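Local coordinates for protein formate-dependent phosphoribosylglycinamide formyltransferase (Mycobacterium tuberculosis H37Rv, PDB 6KHR) that belongs to the ATP-grasp superfamily and is built around an ATP-grasp domain, at residues A[280-293]-A[302-314]. Residues are numbered along the deposited sequence; the frame is centred on the assembly and turned at random.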
loop_
_atom_site.group_PDB
_atom_site.type_symbol
_atom_site.label_atom_id
_atom_site.label_comp_id
_atom_site.label_asym_id
_atom_site.label_seq_id
_atom_site.Cartn_x
_atom_site.Cartn_y
_atom_site.Cartn_z
ATOM N N ILE A 280 -22.442 -17.962 -0.107
ATOM C CA ILE A 280 -22.702 -17.107 -1.262
ATOM C C ILE A 280 -21.479 -17.048 -2.174
ATOM O O ILE A 280 -21.616 -16.985 -3.406
ATOM C CB ILE A 280 -23.151 -15.693 -0.837
ATOM C CG1 ILE A 280 -23.681 -14.923 -2.041
ATOM C CG2 ILE A 280 -22.017 -14.906 -0.251
ATOM C CD1 ILE A 280 -24.954 -15.481 -2.565
ATOM N N VAL A 281 -20.267 -17.111 -1.609
ATOM C CA VAL A 281 -19.089 -16.949 -2.449
ATOM C C VAL A 281 -18.867 -18.194 -3.292
ATOM O O VAL A 281 -18.523 -18.096 -4.478
ATOM C CB VAL A 281 -17.843 -16.588 -1.618
ATOM C CG1 VAL A 281 -16.559 -16.855 -2.426
ATOM C CG2 VAL A 281 -17.891 -15.111 -1.211
ATOM N N LYS A 282 -19.080 -19.386 -2.713
ATOM C CA LYS A 282 -18.904 -20.608 -3.499
ATOM C C LYS A 282 -19.958 -20.729 -4.594
ATOM O O LYS A 282 -19.670 -21.284 -5.653
ATOM C CB LYS A 282 -18.923 -21.852 -2.608
ATOM C CG LYS A 282 -17.576 -22.205 -1.984
ATOM C CD LYS A 282 -17.634 -23.551 -1.265
ATOM C CE LYS A 282 -16.252 -24.014 -0.812
ATOM N NZ LYS A 282 -16.320 -25.139 0.166
ATOM N N ALA A 283 -21.156 -20.180 -4.383
ATOM C CA ALA A 283 -22.152 -20.186 -5.446
ATOM C C ALA A 283 -21.704 -19.319 -6.616
ATOM O O ALA A 283 -21.947 -19.663 -7.776
ATOM C CB ALA A 283 -23.508 -19.718 -4.916
ATOM N N LEU A 284 -21.042 -18.200 -6.336
ATOM C CA LEU A 284 -20.526 -17.387 -7.431
ATOM C C LEU A 284 -19.370 -18.085 -8.138
ATOM O O LEU A 284 -19.310 -18.090 -9.371
ATOM C CB LEU A 284 -20.104 -16.007 -6.920
ATOM C CG LEU A 284 -21.266 -15.174 -6.374
ATOM C CD1 LEU A 284 -20.751 -13.976 -5.588
ATOM C CD2 LEU A 284 -22.219 -14.740 -7.487
ATOM N N GLY A 285 -18.460 -18.698 -7.379
ATOM C CA GLY A 285 -17.334 -19.410 -7.962
ATOM C C GLY A 285 -16.282 -18.479 -8.551
ATOM O O GLY A 285 -16.421 -17.259 -8.597
ATOM N N GLY A 286 -15.192 -19.089 -8.994
ATOM C CA GLY A 286 -14.094 -18.349 -9.581
ATOM C C GLY A 286 -13.192 -17.739 -8.534
ATOM O O GLY A 286 -13.502 -17.667 -7.345
ATOM N N ARG A 287 -12.042 -17.278 -8.999
ATOM C CA ARG A 287 -11.108 -16.573 -8.140
ATOM C C ARG A 287 -11.560 -15.130 -7.920
ATOM O O ARG A 287 -12.252 -14.541 -8.749
ATOM C CB ARG A 287 -9.711 -16.612 -8.754
ATOM C CG ARG A 287 -8.752 -17.528 -8.018
ATOM C CD ARG A 287 -7.595 -17.951 -8.885
ATOM N NE ARG A 287 -7.230 -16.926 -9.852
ATOM C CZ ARG A 287 -6.775 -17.185 -11.072
ATOM N NH1 ARG A 287 -6.651 -18.437 -11.479
ATOM N NH2 ARG A 287 -6.455 -16.193 -11.889
ATOM N N GLY A 288 -11.174 -14.561 -6.792
ATOM C CA GLY A 288 -11.473 -13.164 -6.565
ATOM C C GLY A 288 -11.480 -12.803 -5.097
ATOM O O GLY A 288 -11.211 -13.624 -4.220
ATOM N N VAL A 289 -11.778 -11.534 -4.855
ATOM C CA VAL A 289 -11.946 -11.000 -3.517
ATOM C C VAL A 289 -13.378 -10.516 -3.421
ATOM O O VAL A 289 -13.815 -9.686 -4.229
ATOM C CB VAL A 289 -10.965 -9.858 -3.209
ATOM C CG1 VAL A 289 -11.292 -9.282 -1.903
ATOM C CG2 VAL A 289 -9.568 -10.388 -3.158
ATOM N N PHE A 290 -14.114 -11.049 -2.467
ATOM C CA PHE A 290 -15.530 -10.755 -2.350
ATOM C C PHE A 290 -15.775 -10.053 -1.028
ATOM O O PHE A 290 -15.202 -10.428 -0.001
ATOM C CB PHE A 290 -16.370 -12.038 -2.450
ATOM C CG PHE A 290 -16.224 -12.768 -3.760
ATOM C CD1 PHE A 290 -15.073 -13.498 -4.048
ATOM C CD2 PHE A 290 -17.246 -12.737 -4.702
ATOM C CE1 PHE A 290 -14.940 -14.167 -5.246
ATOM C CE2 PHE A 290 -17.115 -13.410 -5.915
ATOM C CZ PHE A 290 -15.959 -14.126 -6.181
ATOM N N GLY A 291 -16.606 -9.006 -1.069
ATOM C CA GLY A 291 -17.075 -8.354 0.126
ATOM C C GLY A 291 -18.508 -8.775 0.386
ATOM O O GLY A 291 -19.392 -8.578 -0.458
ATOM N N VAL A 292 -18.727 -9.392 1.532
ATOM C CA VAL A 292 -20.044 -9.928 1.850
ATOM C C VAL A 292 -20.620 -9.070 2.952
ATOM O O VAL A 292 -20.028 -8.958 4.035
ATOM C CB VAL A 292 -19.989 -11.401 2.270
ATOM C CG1 VAL A 292 -21.312 -11.816 2.858
ATOM C CG2 VAL A 292 -19.662 -12.251 1.098
ATOM N N GLU A 293 -21.772 -8.472 2.681
ATOM C CA GLU A 293 -22.381 -7.542 3.610
ATOM C C GLU A 293 -23.362 -8.262 4.520
ATOM O O GLU A 293 -24.230 -9.008 4.046
ATOM C CB GLU A 293 -23.059 -6.405 2.850
ATOM C CG GLU A 293 -22.057 -5.442 2.224
ATOM C CD GLU A 293 -21.066 -4.856 3.245
ATOM O OE1 GLU A 293 -19.960 -4.438 2.837
ATOM O OE2 GLU A 293 -21.389 -4.800 4.452
ATOM N N TYR A 302 -27.672 -11.622 9.249
ATOM C CA TYR A 302 -28.469 -11.509 8.045
ATOM C C TYR A 302 -27.570 -11.192 6.865
ATOM O O TYR A 302 -26.660 -10.365 6.957
ATOM C CB TYR A 302 -29.528 -10.426 8.167
ATOM C CG TYR A 302 -30.484 -10.621 9.311
ATOM C CD1 TYR A 302 -30.194 -10.123 10.580
ATOM C CD2 TYR A 302 -31.680 -11.277 9.131
ATOM C CE1 TYR A 302 -31.081 -10.284 11.634
ATOM C CE2 TYR A 302 -32.571 -11.445 10.172
ATOM C CZ TYR A 302 -32.270 -10.944 11.423
ATOM O OH TYR A 302 -33.165 -11.113 12.457
ATOM N N PHE A 303 -27.829 -11.868 5.766
ATOM C CA PHE A 303 -27.231 -11.498 4.501
ATOM C C PHE A 303 -27.865 -10.211 3.989
ATOM O O PHE A 303 -29.089 -10.107 3.924
ATOM C CB PHE A 303 -27.422 -12.625 3.489
ATOM C CG PHE A 303 -26.931 -12.277 2.139
ATOM C CD1 PHE A 303 -25.559 -12.289 1.871
ATOM C CD2 PHE A 303 -27.818 -11.890 1.143
ATOM C CE1 PHE A 303 -25.081 -11.965 0.615
ATOM C CE2 PHE A 303 -27.357 -11.554 -0.109
ATOM C CZ PHE A 303 -25.978 -11.600 -0.382
ATOM N N ALA A 304 -27.042 -9.243 3.611
ATOM C CA ALA A 304 -27.591 -8.069 2.940
ATOM C C ALA A 304 -27.139 -7.924 1.499
ATOM O O ALA A 304 -27.947 -7.521 0.657
ATOM C CB ALA A 304 -27.236 -6.790 3.696
ATOM N N ASP A 305 -25.877 -8.227 1.190
ATOM C CA ASP A 305 -25.361 -8.014 -0.158
ATOM C C ASP A 305 -23.978 -8.644 -0.306
ATOM O O ASP A 305 -23.343 -9.046 0.671
ATOM C CB ASP A 305 -25.295 -6.525 -0.489
ATOM C CG ASP A 305 -25.237 -6.272 -1.965
ATOM O OD1 ASP A 305 -25.444 -7.241 -2.733
ATOM O OD2 ASP A 305 -24.974 -5.116 -2.358
ATOM N N VAL A 306 -23.514 -8.706 -1.552
ATOM C CA VAL A 306 -22.141 -9.069 -1.876
ATOM C C VAL A 306 -21.693 -8.268 -3.093
ATOM O O VAL A 306 -22.449 -8.104 -4.057
ATOM C CB VAL A 306 -21.982 -10.590 -2.123
ATOM C CG1 VAL A 306 -22.945 -11.081 -3.189
ATOM C CG2 VAL A 306 -20.525 -10.930 -2.491
ATOM N N THR A 307 -20.454 -7.774 -3.050
ATOM C CA THR A 307 -19.852 -7.114 -4.201
ATOM C C THR A 307 -18.544 -7.779 -4.615
ATOM O O THR A 307 -17.732 -8.173 -3.771
ATOM C CB THR A 307 -19.580 -5.655 -3.926
ATOM O OG1 THR A 307 -18.846 -5.114 -5.027
ATOM C CG2 THR A 307 -18.773 -5.496 -2.660
ATOM N N VAL A 308 -18.332 -7.858 -5.930
ATOM C CA VAL A 308 -17.105 -8.403 -6.505
ATOM C C VAL A 308 -16.027 -7.329 -6.613
ATOM O O VAL A 308 -14.965 -7.562 -7.203
ATOM C CB VAL A 308 -17.376 -9.030 -7.887
ATOM C CG1 VAL A 308 -18.507 -10.055 -7.816
ATOM C CG2 VAL A 308 -17.673 -7.940 -8.923
ATOM N N CYS A 309 -16.278 -6.150 -6.042
ATOM C CA CYS A 309 -15.351 -5.020 -6.091
ATOM C C CYS A 309 -14.962 -4.569 -4.684
ATOM O O CYS A 309 -15.776 -4.637 -3.762
ATOM C CB CYS A 309 -15.972 -3.835 -6.844
ATOM S SG CYS A 309 -16.808 -4.246 -8.401
ATOM N N PRO A 310 -13.723 -4.068 -4.488
ATOM C CA PRO A 310 -13.277 -3.722 -3.128
ATOM C C PRO A 310 -14.098 -2.613 -2.498
ATOM O O PRO A 310 -14.039 -1.458 -2.930
ATOM C CB PRO A 310 -11.819 -3.285 -3.333
ATOM C CG PRO A 310 -11.768 -2.818 -4.753
ATOM C CD PRO A 310 -12.716 -3.714 -5.505
ATOM N N ALA A 311 -14.856 -2.955 -1.458
ATOM C CA ALA A 311 -15.771 -2.003 -0.843
ATOM C C ALA A 311 -15.023 -0.843 -0.192
ATOM O O ALA A 311 -13.861 -0.962 0.210
ATOM C CB ALA A 311 -16.649 -2.707 0.197
ATOM N N GLY A 312 -15.708 0.298 -0.110
ATOM C CA GLY A 312 -15.187 1.419 0.639
ATOM C C GLY A 312 -14.780 1.059 2.055
ATOM O O GLY A 312 -13.788 1.584 2.569
ATOM N N SER A 313 -15.515 0.144 2.702
ATOM C CA SER A 313 -15.127 -0.220 4.064
ATOM C C SER A 313 -13.797 -0.968 4.122
ATOM O O SER A 313 -13.145 -0.955 5.172
ATOM C CB SER A 313 -16.202 -1.065 4.736
ATOM O OG SER A 313 -16.305 -2.323 4.115
ATOM N N ALA A 314 -13.380 -1.598 3.018
ATOM C CA ALA A 314 -12.124 -2.341 2.986
ATOM C C ALA A 314 -10.893 -1.446 3.170
ATOM O O ALA A 314 -9.818 -1.972 3.479
ATOM C CB ALA A 314 -12.012 -3.109 1.665
#
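Strands 288-293 and 302-307 pair as the two arms of an antiparallel beta hairpin, at the edge of the large antiparallel sheet in the ATP-grasp domain, and the last turn of helix 267-284 packs against one face of that pairing. Gly291 and Thr307 form a hydrogen-bonded pair, with Gly291 N 3.0 Å from Thr307 O and both reciprocal bonds lying in the carbonyl planes. Further along, a classic beta bulge sets Ala304 and Asp305 together opposite Glu293. Glu293 O accepts from Ala304 N at 2.9 Å, the donor tilted 34° from the carbonyl plane, while its bond from Asp305 N is weak; Glu293 N in turn donates to Asp305 O.

On the face toward the helix, Val306 is the central side chain. Its CG2, placed anti to the backbone N, meets Val292 CG2 at 3.9 Å and sits at the edge of the Phe290 ring, while CG1 turns toward the helix and touches Ile280 CG1 at 4.1 Å. Leu284 CD1 also reaches Val306 CG2, and Val281 CG1 covers one face of the Phe290 ring, offset toward its rim. The Phe303 ring presents its edge to Val292 CG1, and Asp305 N lies 3.7 Å above the centre of one ring face. Leu134 of helix 131-141 also touches Val306, adding a second helix to this apolar layer.

Glu293 projects from the other face, where its chain bends at chi2 (-55°); its OE1 is hydrogen-bonded to Thr227 OG1 on the adjacent strand 224-235 and its OE2 to His249 NE2 on strand 238-252, the next one across. At the end of strand 302-307, where the chain leaves the sheet, Thr307 forms an ST turn: its OG1 accepts from Cys309 N at 2.9 Å.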